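Local atomic coordinates of Epf (Streptococcus pyogenes, PDB entry 4ES8), a protein that acts as a cell-surface adhesin that binds to cells through an N-terminal domain containing a carbohydrate-binding module. Residues 112-117 with 178-183; 290-295 with 304-309. All coordinates share one frame; numbering follows the deposited sequence.

Contact 1: 112-117 with 178-183; sequences HDYKIT and FRTLKE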
# COMPACT_ATOMS: atom_id res chain seq x y z
N HIS A 112 1.32 6.08 -4.46
CA HIS A 112 -0.06 6.06 -4.01
C HIS A 112 -0.03 5.93 -2.48
O HIS A 112 1.00 5.51 -1.92
CB HIS A 112 -0.82 4.89 -4.66
CG HIS A 112 -1.54 5.24 -5.94
ND1 HIS A 112 -2.76 4.66 -6.25
CD2 HIS A 112 -1.17 6.07 -6.95
CE1 HIS A 112 -3.10 5.14 -7.44
NE2 HIS A 112 -2.17 5.97 -7.92
N ASP A 113 -1.13 6.29 -1.82
CA ASP A 113 -1.30 6.22 -0.38
C ASP A 113 -2.13 5.01 -0.02
O ASP A 113 -3.15 4.74 -0.70
CB ASP A 113 -1.96 7.50 0.13
CG ASP A 113 -1.08 8.72 -0.04
OD1 ASP A 113 0.11 8.63 0.24
OD2 ASP A 113 -1.57 9.74 -0.53
N TYR A 114 -1.72 4.28 1.04
CA TYR A 114 -2.42 3.07 1.45
C TYR A 114 -2.74 3.09 2.93
O TYR A 114 -2.06 3.78 3.71
CB TYR A 114 -1.59 1.82 1.10
CG TYR A 114 -1.45 1.65 -0.40
CD1 TYR A 114 -2.43 0.99 -1.14
CD2 TYR A 114 -0.38 2.22 -1.09
CE1 TYR A 114 -2.33 0.87 -2.53
CE2 TYR A 114 -0.27 2.11 -2.48
CZ TYR A 114 -1.25 1.45 -3.19
OH TYR A 114 -1.14 1.35 -4.56
N LYS A 115 -3.79 2.35 3.29
CA LYS A 115 -4.24 2.21 4.68
C LYS A 115 -4.33 0.74 5.02
O LYS A 115 -5.15 0.03 4.44
CB LYS A 115 -5.61 2.90 4.88
CG LYS A 115 -6.21 2.69 6.28
CD LYS A 115 -7.68 3.12 6.34
CE LYS A 115 -8.21 3.09 7.76
NZ LYS A 115 -9.64 3.51 7.84
N ILE A 116 -3.48 0.30 5.95
CA ILE A 116 -3.49 -1.08 6.45
C ILE A 116 -4.26 -1.09 7.75
O ILE A 116 -4.07 -0.20 8.60
CB ILE A 116 -2.04 -1.57 6.68
CG1 ILE A 116 -1.26 -1.76 5.39
CG2 ILE A 116 -2.01 -2.84 7.56
CD1 ILE A 116 0.26 -2.03 5.65
N THR A 117 -5.11 -2.12 7.94
CA THR A 117 -5.81 -2.30 9.20
C THR A 117 -5.65 -3.74 9.60
O THR A 117 -5.58 -4.62 8.75
CB THR A 117 -7.29 -1.90 9.10
OG1 THR A 117 -7.93 -2.63 8.05
CG2 THR A 117 -7.48 -0.40 8.88
N PHE A 178 0.67 4.79 4.81
CA PHE A 178 1.98 5.05 4.24
C PHE A 178 1.82 5.37 2.78
O PHE A 178 0.78 5.09 2.18
CB PHE A 178 2.95 3.86 4.41
CG PHE A 178 2.57 2.63 3.62
CD1 PHE A 178 1.57 1.77 4.08
CD2 PHE A 178 3.19 2.33 2.42
CE1 PHE A 178 1.20 0.64 3.34
CE2 PHE A 178 2.82 1.19 1.68
CZ PHE A 178 1.84 0.36 2.16
N ARG A 179 2.88 5.93 2.20
CA ARG A 179 2.95 6.21 0.76
C ARG A 179 4.03 5.33 0.15
O ARG A 179 5.13 5.23 0.71
CB ARG A 179 3.28 7.70 0.52
CG ARG A 179 3.43 8.07 -0.94
CD ARG A 179 3.48 9.59 -1.13
NE ARG A 179 2.12 10.13 -1.01
CZ ARG A 179 1.80 11.42 -1.12
NH1 ARG A 179 2.73 12.33 -1.33
NH2 ARG A 179 0.53 11.79 -1.02
N THR A 180 3.76 4.70 -1.01
CA THR A 180 4.80 3.88 -1.64
C THR A 180 5.87 4.70 -2.38
O THR A 180 5.57 5.75 -2.99
CB THR A 180 4.17 2.95 -2.64
OG1 THR A 180 3.39 3.74 -3.57
CG2 THR A 180 3.33 1.87 -1.98
N LEU A 181 7.10 4.18 -2.37
CA LEU A 181 8.23 4.77 -3.11
C LEU A 181 8.49 3.99 -4.40
O LEU A 181 9.26 4.45 -5.27
CB LEU A 181 9.51 4.81 -2.23
CG LEU A 181 9.39 5.73 -1.01
CD1 LEU A 181 10.61 5.63 -0.13
CD2 LEU A 181 9.09 7.21 -1.40
N LYS A 182 7.93 2.77 -4.50
CA LYS A 182 8.10 1.88 -5.65
C LYS A 182 6.77 1.30 -6.10
O LYS A 182 5.81 1.34 -5.34
CB LYS A 182 9.01 0.68 -5.26
CG LYS A 182 10.41 1.02 -4.75
CD LYS A 182 11.19 -0.25 -4.43
CE LYS A 182 12.64 0.05 -4.11
NZ LYS A 182 13.48 -1.17 -4.18
N GLU A 183 6.76 0.73 -7.31
CA GLU A 183 5.66 -0.08 -7.83
C GLU A 183 5.94 -1.54 -7.46
O GLU A 183 7.10 -1.97 -7.51
CB GLU A 183 5.55 0.04 -9.36
CG GLU A 183 4.46 -0.85 -9.95
CD GLU A 183 4.33 -0.76 -11.45
OE1 GLU A 183 4.30 0.37 -11.97
OE2 GLU A 183 4.27 -1.83 -12.10
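D113 and R179 meet side-on across two neighbouring antiparallel strands, 113-123 and 172-180, of a seven-stranded sheet in the larger domain, which probably corresponds to the carbohydrate-binding module. They form a non-hydrogen-bonded pair, and carboxylate and guanidinium lie nearly coplanar, 22° apart. R179 NH2 reaches the syn lone pair of D113 OD2 at 3.0 Å in an almost straight bond, N-H...O 179°. The bend of the arginine chain about CG-CD, which places NE, lets NE serve the other oxygen, D113 OD1, at 2.8 Å. NH1 of the same guanidinium is bound by the backbone O of D240, so two sides of the group are tethered.

On the other face of the sheet sit Y114 and F178, a hydrogen-bonded pair joined by Y114 N to F178 O and F178 N to Y114 O. F178 CG stands between its backbone N and carbonyl carbon (chi1 67°), and the ring reaches back toward the partner strand. There Y114 CB lies 4.2 Å from the ring centroid in an off-centre CH-pi contact, while I116 CD1 touches CE1 of F178 at 3.7 Å. A154 and V157 of strand 154-159 also touch F178. T180 CG2 packs against Y114 CE2, and T180 OG1, bonded chiefly to I109 O, accepts H112 N at 3.2 Å.

Contact 2: 290-295 with 304-309; sequences KLKVSI and SKDFFF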
# COMPACT_ATOMS: atom_id res chain seq x y z
N LYS A 290 -17.64 27.52 -20.10
CA LYS A 290 -17.10 26.93 -18.88
C LYS A 290 -17.17 25.42 -18.99
O LYS A 290 -18.23 24.82 -18.84
CB LYS A 290 -17.87 27.40 -17.64
CG LYS A 290 -17.55 28.83 -17.22
CD LYS A 290 -18.40 29.27 -16.02
CE LYS A 290 -17.93 28.70 -14.69
NZ LYS A 290 -18.88 29.03 -13.59
N LEU A 291 -16.03 24.79 -19.25
CA LEU A 291 -15.96 23.34 -19.29
C LEU A 291 -15.76 22.83 -17.87
O LEU A 291 -15.20 23.54 -17.04
CB LEU A 291 -14.82 22.84 -20.19
CG LEU A 291 -14.82 23.38 -21.64
CD1 LEU A 291 -13.62 22.84 -22.41
CD2 LEU A 291 -16.12 23.01 -22.39
N LYS A 292 -16.19 21.59 -17.60
CA LYS A 292 -16.07 20.99 -16.28
C LYS A 292 -15.15 19.79 -16.33
O LYS A 292 -15.22 18.98 -17.27
CB LYS A 292 -17.45 20.57 -15.75
CG LYS A 292 -17.44 19.94 -14.35
CD LYS A 292 -18.85 19.65 -13.82
CE LYS A 292 -19.59 18.57 -14.58
NZ LYS A 292 -20.89 18.24 -13.92
N VAL A 293 -14.32 19.66 -15.29
CA VAL A 293 -13.44 18.51 -15.13
C VAL A 293 -13.76 17.85 -13.79
O VAL A 293 -13.79 18.53 -12.77
CB VAL A 293 -11.94 18.89 -15.22
CG1 VAL A 293 -11.05 17.71 -14.85
CG2 VAL A 293 -11.60 19.41 -16.62
N SER A 294 -13.97 16.52 -13.81
CA SER A 294 -14.16 15.71 -12.61
C SER A 294 -13.10 14.61 -12.63
O SER A 294 -12.92 13.97 -13.66
CB SER A 294 -15.56 15.12 -12.56
OG SER A 294 -15.69 14.27 -11.43
N ILE A 295 -12.38 14.40 -11.50
CA ILE A 295 -11.31 13.41 -11.48
C ILE A 295 -11.65 12.33 -10.45
O ILE A 295 -11.86 12.64 -9.27
CB ILE A 295 -9.94 14.08 -11.19
CG1 ILE A 295 -9.63 15.19 -12.25
CG2 ILE A 295 -8.80 13.05 -11.16
CD1 ILE A 295 -8.39 16.04 -12.00
N SER A 304 -12.85 13.89 -6.91
CA SER A 304 -12.49 15.28 -6.68
C SER A 304 -13.72 16.16 -6.67
O SER A 304 -14.82 15.73 -7.07
CB SER A 304 -11.62 15.77 -7.84
OG SER A 304 -12.39 15.92 -9.03
N LYS A 305 -13.51 17.43 -6.30
CA LYS A 305 -14.53 18.46 -6.45
C LYS A 305 -14.67 18.70 -7.95
O LYS A 305 -13.77 18.29 -8.70
CB LYS A 305 -14.08 19.76 -5.75
CG LYS A 305 -14.08 19.73 -4.22
CD LYS A 305 -13.58 21.06 -3.68
CE LYS A 305 -13.69 21.16 -2.18
NZ LYS A 305 -13.28 22.50 -1.69
N ASP A 306 -15.72 19.40 -8.39
CA ASP A 306 -15.81 19.73 -9.81
C ASP A 306 -14.88 20.89 -10.07
O ASP A 306 -14.87 21.84 -9.29
CB ASP A 306 -17.25 20.11 -10.19
CG ASP A 306 -18.23 18.96 -10.24
OD1 ASP A 306 -17.79 17.81 -10.48
OD2 ASP A 306 -19.46 19.22 -10.11
N PHE A 307 -14.09 20.82 -11.15
CA PHE A 307 -13.21 21.93 -11.56
C PHE A 307 -13.77 22.55 -12.83
O PHE A 307 -14.38 21.85 -13.63
CB PHE A 307 -11.78 21.46 -11.81
CG PHE A 307 -11.17 20.71 -10.66
CD1 PHE A 307 -10.74 21.38 -9.52
CD2 PHE A 307 -11.09 19.32 -10.68
CE1 PHE A 307 -10.22 20.68 -8.44
CE2 PHE A 307 -10.54 18.62 -9.60
CZ PHE A 307 -10.14 19.31 -8.47
N PHE A 308 -13.54 23.85 -13.02
CA PHE A 308 -14.04 24.55 -14.21
C PHE A 308 -12.96 25.42 -14.81
O PHE A 308 -12.14 26.01 -14.09
CB PHE A 308 -15.25 25.43 -13.85
CG PHE A 308 -16.40 24.69 -13.22
CD1 PHE A 308 -17.40 24.14 -14.01
CD2 PHE A 308 -16.47 24.50 -11.84
CE1 PHE A 308 -18.47 23.44 -13.43
CE2 PHE A 308 -17.51 23.78 -11.27
CZ PHE A 308 -18.51 23.26 -12.06
N PHE A 309 -13.00 25.56 -16.14
CA PHE A 309 -12.11 26.46 -16.84
C PHE A 309 -12.81 26.92 -18.09
O PHE A 309 -13.69 26.21 -18.61
CB PHE A 309 -10.72 25.82 -17.14
CG PHE A 309 -10.72 24.74 -18.20
CD1 PHE A 309 -11.03 23.43 -17.88
CD2 PHE A 309 -10.36 25.04 -19.52
CE1 PHE A 309 -11.03 22.43 -18.86
CE2 PHE A 309 -10.32 24.03 -20.49
CZ PHE A 309 -10.66 22.73 -20.16
O HOH W 1 -19.27 16.37 -12.19
O HOH W 2 -16.40 15.82 -9.45
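The F309 ring has L291 over one face and V293 at its edge: L291 CB lies 4.0 Å above the plane, toward the rim, and V293 CG2 is in the plane. L291 CD1 adds a contact at F309 CZ, 3.7 Å away. With chi1 at 71°, F309 CG lies between the backbone N and the carbonyl carbon; the ring end comes nearer to 290-297 than CB does. Further along the same face, I295 CD1 touches CE2 of F307, the two side chains crossing at about a right angle. L220 of strand 219-224 packs against V293, F307 and F309. L291, V293, F307 and F309 form one face of the hairpin 290-297/307-310, turned to strands 219-224 and 231-237; 307-310 is an outermost strand of a four-stranded antiparallel sheet, consistent with the fibronectin-like domain. On the reverse face K292 and F308 run side by side in the same direction, K292 CG 3.8 Å from F308 CE1. K292 CD also rests against the D306 carboxylate, and one water bridges K292 NZ to D306 OD1. A second water joins that same oxygen to S294 OG and S304 O. S304 OG accepts I295 N at 2.9 Å and donates to K305 O.

How the contacts relate
From the N terminus the chain first builds the larger domain, where contact 1 closes a loop: residues 118-177 leave along strand 113-123, pass through strands 127-135 and 154-159, and return in 172-180. Strand 202-213 then comes back to the far side of 113-123 before the chain crosses into the smaller domain. There contact 2 closes a much shorter loop, with eight residues between 290-295 and 304-309. The two loops follow in series, neither nesting nor crossing. Their centres lie 27 Å apart and their nearest atoms about 10 Å, without touching. Contact 1 ties inner strands of one sheet; contact 2 fixes an outermost strand of another sheet, 307-310, to its inner neighbour 290-297.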